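Local coordinates for envelopment polyprotein (Bovine Schmallenberg virus BH80/Germany/2011, PDB 7A56) that probably drives fusion of the viral and host membranes during entry, as the class II fusion glycoprotein Gc, here in its trimeric postfusion form, at residues C387-N392 against K398-D403; T421-V424 against A429-Y432. All coordinates share one frame; numbering follows the deposited sequence.

Contact 1. Residues C387-N392 against K398-D403; sequences CSIKSN and KIIAVD. With PO4 (phosphate ion), chain J.
Cys387 and Ile400 form an antiparallel hydrogen-bonded pair: Cys387 N donates to Ile400 O and Ile400 N donates to Cys387 O, each at 2.9 Å. Beyond the backbone, Cys387 SG rests on Val402 CG1 at 3.9 Å, and the sulfur is tied by a disulfide to Cys427. Ser388 faces Ile399 in the adjoining non-hydrogen-bonded pair, their side chains on the opposite sheet face from those of Cys387 and Ile400. One residue on, Ile389 N binds Lys398 O at 3.0 Å; the N-H points almost straight at the oxygen (173°), yet the donor sits 40° out of the carbonyl plane. The CG2 branch of Ile389 packs against the same carbonyl, 3.5 Å from Lys398 O. At Lys390 the pairing gives way to an anion site. Its chain runs extended until a final bend (chi4 -51°) swings NZ to O3 of the phosphate ion, 3.0 Å away. Lys398 doubles back through bends at chi2 and chi3 to reach that same oxygen; its NZ is modelled 2.5 Å from O3, a length too short to be taken literally. The phosphate, probably from the crystallisation liquor, thus presents one oxygen to both ammonium groups. A water 2.8 Å from Lys398 NZ relays to Ile389 O. Gln197 of the second subunit bonds both Lys398 NZ and the phosphate, placing this corner at a trimer interface. Strand 399-402 is an outer strand of its sheet, with 385-391 next to it and 422-426 beyond; Ile389, Ile400 and Val402 pack across onto strands 408-414 and 373-381.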
loop_
_atom_site.group_PDB
_atom_site.type_symbol
_atom_site.label_atom_id
_atom_site.label_comp_id
_atom_site.label_asym_id
_atom_site.label_seq_id
_atom_site.Cartn_x
_atom_site.Cartn_y
_atom_site.Cartn_z
ATOM N N CYS A 387 -18.713 9.195 13.171
ATOM C CA CYS A 387 -19.709 8.152 13.349
ATOM C C CYS A 387 -19.341 6.890 12.603
ATOM O O CYS A 387 -18.827 6.945 11.494
ATOM C CB CYS A 387 -21.072 8.592 12.824
ATOM S SG CYS A 387 -21.786 9.880 13.782
ATOM N N SER A 388 -19.718 5.757 13.162
ATOM C CA SER A 388 -19.722 4.532 12.368
ATOM C C SER A 388 -20.779 4.597 11.251
ATOM O O SER A 388 -21.934 4.964 11.492
ATOM C CB SER A 388 -20.014 3.354 13.289
ATOM O OG SER A 388 -19.607 2.166 12.676
ATOM N N ILE A 389 -20.412 4.234 10.025
ATOM C CA ILE A 389 -21.409 4.146 8.957
ATOM C C ILE A 389 -21.546 2.674 8.580
ATOM O O ILE A 389 -20.538 1.963 8.430
ATOM C CB ILE A 389 -21.066 5.087 7.775
ATOM C CG1 ILE A 389 -22.140 4.991 6.674
ATOM C CG2 ILE A 389 -19.623 4.923 7.249
ATOM C CD1 ILE A 389 -22.066 6.140 5.640
ATOM N N LYS A 390 -22.792 2.193 8.504
ATOM C CA LYS A 390 -23.076 0.811 8.113
ATOM C C LYS A 390 -24.159 0.750 7.029
ATOM O O LYS A 390 -24.916 1.697 6.834
ATOM C CB LYS A 390 -23.480 -0.019 9.341
ATOM C CG LYS A 390 -22.302 -0.097 10.364
ATOM C CD LYS A 390 -22.489 -1.127 11.425
ATOM C CE LYS A 390 -21.332 -1.031 12.427
ATOM N NZ LYS A 390 -19.976 -1.045 11.805
ATOM N N SER A 391 -24.245 -0.385 6.334
ATOM C CA SER A 391 -25.260 -0.585 5.307
ATOM C C SER A 391 -25.483 -2.078 5.114
ATOM O O SER A 391 -24.650 -2.907 5.504
ATOM C CB SER A 391 -24.863 0.080 3.968
ATOM O OG SER A 391 -25.738 -0.240 2.873
ATOM N N ASN A 392 -26.640 -2.414 4.529
ATOM C CA ASN A 392 -26.814 -3.769 4.022
ATOM C C ASN A 392 -25.936 -4.004 2.798
ATOM O O ASN A 392 -25.565 -5.144 2.515
ATOM C CB ASN A 392 -28.285 -4.062 3.707
ATOM C CG ASN A 392 -28.883 -3.087 2.702
ATOM O OD1 ASN A 392 -28.599 -1.894 2.725
ATOM N ND2 ASN A 392 -29.703 -3.599 1.811
ATOM N N LYS A 398 -15.629 3.206 6.591
ATOM C CA LYS A 398 -16.196 2.632 7.821
ATOM C C LYS A 398 -16.641 3.688 8.821
ATOM O O LYS A 398 -17.541 3.425 9.614
ATOM C CB LYS A 398 -15.180 1.691 8.512
ATOM C CG LYS A 398 -14.678 0.533 7.655
ATOM C CD LYS A 398 -15.863 -0.380 7.263
ATOM C CE LYS A 398 -16.593 -1.002 8.481
ATOM N NZ LYS A 398 -17.715 -1.942 8.035
ATOM N N ILE A 399 -16.103 4.896 8.737
ATOM C CA ILE A 399 -16.502 5.964 9.649
ATOM C C ILE A 399 -16.620 7.217 8.807
ATOM O O ILE A 399 -15.939 7.365 7.781
ATOM C CB ILE A 399 -15.484 6.150 10.805
ATOM C CG1 ILE A 399 -14.175 6.627 10.249
ATOM C CG2 ILE A 399 -15.203 4.844 11.513
ATOM C CD1 ILE A 399 -13.285 7.231 11.313
ATOM N N ILE A 400 -17.522 8.102 9.217
ATOM C CA ILE A 400 -17.781 9.342 8.498
ATOM C C ILE A 400 -17.766 10.506 9.490
ATOM O O ILE A 400 -18.352 10.425 10.578
ATOM C CB ILE A 400 -19.120 9.273 7.723
ATOM C CG1 ILE A 400 -19.239 10.415 6.686
ATOM C CG2 ILE A 400 -20.301 9.192 8.719
ATOM C CD1 ILE A 400 -20.473 10.272 5.756
ATOM N N ALA A 401 -17.097 11.599 9.116
ATOM C CA ALA A 401 -17.109 12.774 9.982
ATOM C C ALA A 401 -18.412 13.530 9.772
ATOM O O ALA A 401 -18.835 13.738 8.644
ATOM C CB ALA A 401 -15.932 13.694 9.673
ATOM N N VAL A 402 -19.042 13.945 10.865
ATOM C CA VAL A 402 -20.283 14.711 10.803
ATOM C C VAL A 402 -20.013 16.118 11.317
ATOM O O VAL A 402 -19.137 16.348 12.176
ATOM C CB VAL A 402 -21.451 14.047 11.581
ATOM C CG1 VAL A 402 -21.721 12.620 11.009
ATOM C CG2 VAL A 402 -21.196 13.984 13.094
ATOM N N ASP A 403 -20.790 17.049 10.805
ATOM C CA ASP A 403 -20.484 18.463 10.932
ATOM C C ASP A 403 -21.805 19.217 10.920
ATOM O O ASP A 403 -22.579 19.076 9.973
ATOM C CB ASP A 403 -19.551 18.865 9.776
ATOM C CG ASP A 403 -19.239 20.369 9.707
ATOM O OD1 ASP A 403 -19.439 21.107 10.679
ATOM O OD2 ASP A 403 -18.763 20.812 8.640
HETATM P P PO4 J . -19.733 -4.258 10.006
HETATM O O1 PO4 J . -19.185 -5.536 9.430
HETATM O O2 PO4 J . -20.942 -3.823 9.189
HETATM O O3 PO4 J . -18.707 -3.148 10.011
HETATM O O4 PO4 J . -20.127 -4.495 11.444
HETATM O O HOH W 1 -19.545 -0.163 6.784
#

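Contact 2. Residues T421-V424 against A429-Y432; sequences TVSV and ASAY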
loop_
_atom_site.group_PDB
_atom_site.type_symbol
_atom_site.label_atom_id
_atom_site.label_comp_id
_atom_site.label_asym_id
_atom_site.label_seq_id
_atom_site.Cartn_x
_atom_site.Cartn_y
_atom_site.Cartn_z
ATOM N N THR A 421 -33.988 -2.605 -1.380
ATOM C CA THR A 421 -33.973 -1.459 -0.486
ATOM C C THR A 421 -32.545 -1.284 -0.000
ATOM O O THR A 421 -31.912 -2.254 0.430
ATOM C CB THR A 421 -34.914 -1.643 0.711
ATOM O OG1 THR A 421 -36.226 -2.000 0.258
ATOM C CG2 THR A 421 -34.997 -0.361 1.517
ATOM N N VAL A 422 -32.042 -0.063 -0.074
ATOM C CA VAL A 422 -30.759 0.275 0.517
ATOM C C VAL A 422 -31.023 0.820 1.911
ATOM O O VAL A 422 -31.818 1.752 2.075
ATOM C CB VAL A 422 -30.001 1.302 -0.334
ATOM C CG1 VAL A 422 -28.789 1.772 0.419
ATOM C CG2 VAL A 422 -29.629 0.718 -1.691
ATOM N N SER A 423 -30.385 0.212 2.907
ATOM C CA SER A 423 -30.389 0.677 4.296
ATOM C C SER A 423 -29.025 1.245 4.661
ATOM O O SER A 423 -27.998 0.707 4.240
ATOM C CB SER A 423 -30.722 -0.467 5.252
ATOM O OG SER A 423 -31.090 0.065 6.512
ATOM N N VAL A 424 -29.016 2.324 5.453
ATOM C CA VAL A 424 -27.779 2.958 5.884
ATOM C C VAL A 424 -27.986 3.467 7.306
ATOM O O VAL A 424 -29.037 4.031 7.635
ATOM C CB VAL A 424 -27.341 4.125 4.969
ATOM C CG1 VAL A 424 -26.139 4.847 5.589
ATOM C CG2 VAL A 424 -27.018 3.644 3.523
ATOM N N ALA A 429 -28.401 6.611 13.888
ATOM C CA ALA A 429 -29.503 6.937 12.987
ATOM C C ALA A 429 -29.578 5.926 11.849
ATOM O O ALA A 429 -28.563 5.414 11.386
ATOM C CB ALA A 429 -29.343 8.349 12.416
ATOM N N SER A 430 -30.799 5.639 11.404
ATOM C CA SER A 430 -31.032 4.709 10.305
ATOM C C SER A 430 -31.955 5.329 9.268
ATOM O O SER A 430 -32.829 6.141 9.596
ATOM C CB SER A 430 -31.673 3.431 10.802
ATOM O OG SER A 430 -31.234 2.365 10.008
ATOM N N ALA A 431 -31.795 4.900 8.014
ATOM C CA ALA A 431 -32.726 5.295 6.963
ATOM C C ALA A 431 -32.627 4.285 5.837
ATOM O O ALA A 431 -31.613 3.592 5.692
ATOM C CB ALA A 431 -32.448 6.706 6.443
ATOM N N TYR A 432 -33.701 4.202 5.043
ATOM C CA TYR A 432 -33.729 3.299 3.903
ATOM C C TYR A 432 -34.433 3.963 2.726
ATOM O O TYR A 432 -35.258 4.867 2.897
ATOM C CB TYR A 432 -34.382 1.954 4.272
ATOM C CG TYR A 432 -35.854 2.011 4.594
ATOM C CD1 TYR A 432 -36.303 2.264 5.892
ATOM C CD2 TYR A 432 -36.811 1.781 3.597
ATOM C CE1 TYR A 432 -37.687 2.297 6.181
ATOM C CE2 TYR A 432 -38.177 1.819 3.872
ATOM C CZ TYR A 432 -38.609 2.076 5.164
ATOM O OH TYR A 432 -39.971 2.112 5.423
HETATM O O HOH W 2 -29.797 -0.233 9.347
#
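Val424 and Ala431 are joined by reciprocal backbone hydrogen bonds, Val424 N to Ala431 O and Ala431 N to Val424 O, both 2.9 Å long. The next pair, Ser423 with Tyr432, is non-hydrogen-bonded; here the strands approach closely, and Tyr432 CA makes a CA-H...O contact with Val422 O at 3.1 Å. On this face the Tyr432 side chain takes the cramped first torsion, with CG between the backbone N and the carbonyl carbon (chi1 67°), and meets the methyl group of Thr421: CG2 comes within 3.5 Å of Tyr432 CD2, approaching the ring at a slant, and also touches CB. Further along the same face, the hydroxyls of Ser423 and Ser430 do not meet directly but share a water, 3.1 Å from Ser423 OG and 3.0 Å from Ser430 OG. The other face carries Val424 and Ala431, which lean on Ile361 of strand 356-365, with Ala431 also reaching Ile358; Val422 packs nearby on Cys363. What holds the pairing in place is a beta hairpin, strands 422-426 and 429-433, closed by a tight connection, while on the far side of Ser423 the strand is gripped through its N and O by Asn392 and Ser391. The chemistry is accordingly two-sided. Small apolar side chains are turned inward against the neighbouring sheet, whereas the Ser423, Ser430 and Tyr432 side is hydrated and not covered by another chain of the assembly, so that across the strands the main chain supplies the directional bonding and side chains add one methyl-ring contact and a water bridge.

Contacts 1 and 2 are the two outer pairings of one four-stranded antiparallel sheet, ordered 399-402, 385-391, 422-426, 429-433, and their centres lie 12 Å apart. The two contacts meet where strand 385-391 ends: Asn392 OD1, just past it, approaches Ser423 N and Ser391 OG approaches Ser423 O, both at 2.8 Å and both probable hydrogen bonds. At the other end, the Cys387-Cys427 disulfide ties contact 1 to the hairpin turn of contact 2. Their surroundings differ, since contact 1 carries the phosphate and meets the second subunit, whereas no other chain of the assembly touches contact 2. This compact beta module is consistent with the C-terminal domain III of class II fusion proteins.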